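Local coordinates for gene 2 protein (Enterobacteria phage Sf6, PDB 5C12) that is the large terminase subunit, whose nuclease domain, the part in this chain, binds magnesium ions and probably cuts DNA during genome packaging, at residues A[24-27]-A[28-31]. The protein carries 1 engineered substitution. Residues are numbered along the deposited sequence; the frame is centred on the assembly and turned at random.
Sequences IKRE and WLEA
A local contact of i to i+3 and i to i+4 side chains, Lys25 with Trp28 and Arg26 with Glu30, joins the N-cap and first turn of helix 26-32, the first helix of the nuclease domain. Lys25 is the N-cap residue. Its CB lies over the five-membered ring of Trp28 in a CH-pi contact, 3.5 Å from the ring centroid and 6° off the ring normal. CG of Trp28 stands anti to its carbonyl carbon (chi1 -54°), which brings the indole under Lys25 CB. Tyr181 meets this indole edge-to-face. The domain has the RNase H-like fold of terminase nucleases, built round a mixed sheet, and helix 26-32 lies against helices 168-189 and 208-218. The side chain of Ile24 is about 10 Å from that of Asp252, a magnesium ligand. Two backbone bonds, Glu30 N to Arg26 O and Ala31 N to Glu27 O, are both 3.0 Å long and nearly straight. At the cap, Lys25 O takes only weak bonds from the N atoms of Trp28 and Leu29. Arg26 grips Glu30 side-on in a salt bridge. Arg26 NE (2.8 Å) and Arg26 NH2 (3.0 Å) both donate to Glu30 OE2. The guanidinium and carboxylate planes are 19° apart. Arg26 NH2 also forms a salt bridge to Glu212, so the guanidinium ties this helix to helix 208-218. Ile24 CG2 touches Leu29 CG at 3.9 Å, and both side chains rest on Leu218.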
loop_
_atom_site.group_PDB
_atom_site.type_symbol
_atom_site.label_atom_id
_atom_site.label_comp_id
_atom_site.label_asym_id
_atom_site.label_seq_id
_atom_site.Cartn_x
_atom_site.Cartn_y
_atom_site.Cartn_z
ATOM N N ILE A 24 -3.912 -3.591 -11.857
ATOM C CA ILE A 24 -5.072 -2.856 -11.340
ATOM C C ILE A 24 -5.710 -2.030 -12.448
ATOM O O ILE A 24 -5.026 -1.291 -13.144
ATOM C CB ILE A 24 -4.681 -1.936 -10.165
ATOM C CG1 ILE A 24 -4.374 -2.789 -8.938
ATOM C CG2 ILE A 24 -5.793 -0.933 -9.839
ATOM C CD1 ILE A 24 -3.549 -2.061 -7.868
ATOM N N LYS A 25 -7.014 -2.233 -12.641
ATOM C CA LYS A 25 -7.809 -1.493 -13.605
ATOM C C LYS A 25 -8.328 -0.183 -13.034
ATOM O O LYS A 25 -8.802 -0.128 -11.908
ATOM C CB LYS A 25 -8.998 -2.346 -14.072
ATOM C CG LYS A 25 -8.586 -3.555 -14.881
ATOM C CD LYS A 25 -8.304 -3.172 -16.344
ATOM C CE LYS A 25 -7.864 -4.380 -17.140
ATOM N NZ LYS A 25 -6.732 -5.110 -16.500
ATOM N N ARG A 26 -8.280 0.860 -13.855
ATOM C CA ARG A 26 -8.777 2.150 -13.448
ATOM C C ARG A 26 -10.246 2.073 -13.047
ATOM O O ARG A 26 -10.666 2.718 -12.102
ATOM C CB ARG A 26 -8.580 3.143 -14.589
ATOM C CG ARG A 26 -9.060 4.526 -14.275
ATOM C CD ARG A 26 -8.215 5.142 -13.210
ATOM N NE ARG A 26 -8.730 6.440 -12.811
ATOM C CZ ARG A 26 -8.015 7.556 -12.765
ATOM N NH1 ARG A 26 -6.722 7.564 -13.084
ATOM N NH2 ARG A 26 -8.607 8.675 -12.379
ATOM N N GLU A 27 -11.044 1.310 -13.784
ATOM C CA GLU A 27 -12.446 1.176 -13.421
ATOM C C GLU A 27 -12.649 0.683 -11.993
ATOM O O GLU A 27 -13.613 1.079 -11.341
ATOM C CB GLU A 27 -13.175 0.240 -14.390
ATOM C CG GLU A 27 -13.622 0.915 -15.645
ATOM C CD GLU A 27 -14.595 2.042 -15.389
ATOM O OE1 GLU A 27 -15.736 1.775 -14.943
ATOM O OE2 GLU A 27 -14.222 3.198 -15.648
ATOM N N TRP A 28 -11.779 -0.212 -11.507
ATOM C CA TRP A 28 -11.905 -0.693 -10.143
ATOM C C TRP A 28 -11.686 0.460 -9.164
ATOM O O TRP A 28 -12.343 0.566 -8.131
ATOM C CB TRP A 28 -10.879 -1.778 -9.811
ATOM C CG TRP A 28 -10.834 -2.975 -10.728
ATOM C CD1 TRP A 28 -11.746 -3.336 -11.683
ATOM C CD2 TRP A 28 -9.810 -3.971 -10.759
ATOM N NE1 TRP A 28 -11.340 -4.496 -12.313
ATOM C CE2 TRP A 28 -10.154 -4.903 -11.760
ATOM C CE3 TRP A 28 -8.628 -4.163 -10.033
ATOM C CZ2 TRP A 28 -9.362 -6.012 -12.049
ATOM C CZ3 TRP A 28 -7.843 -5.252 -10.326
ATOM C CH2 TRP A 28 -8.207 -6.161 -11.334
ATOM N N LEU A 29 -10.724 1.317 -9.483
ATOM C CA LEU A 29 -10.403 2.461 -8.616
ATOM C C LEU A 29 -11.559 3.463 -8.570
ATOM O O LEU A 29 -11.895 3.998 -7.512
ATOM C CB LEU A 29 -9.117 3.147 -9.093
ATOM C CG LEU A 29 -7.874 2.247 -9.068
ATOM C CD1 LEU A 29 -6.732 2.936 -9.801
ATOM C CD2 LEU A 29 -7.481 1.908 -7.640
ATOM N N GLU A 30 -12.172 3.705 -9.716
ATOM C CA GLU A 30 -13.330 4.580 -9.755
ATOM C C GLU A 30 -14.483 3.981 -8.932
ATOM O O GLU A 30 -15.132 4.687 -8.162
ATOM C CB GLU A 30 -13.777 4.807 -11.193
ATOM C CG GLU A 30 -12.764 5.488 -12.111
ATOM C CD GLU A 30 -12.391 6.883 -11.646
ATOM O OE1 GLU A 30 -13.178 7.505 -10.897
ATOM O OE2 GLU A 30 -11.297 7.348 -12.026
ATOM N N ALA A 31 -14.737 2.685 -9.098
ATOM C CA ALA A 31 -15.783 2.001 -8.308
ATOM C C ALA A 31 -15.486 2.076 -6.808
ATOM O O ALA A 31 -16.381 2.291 -5.981
ATOM C CB ALA A 31 -15.914 0.557 -8.735
#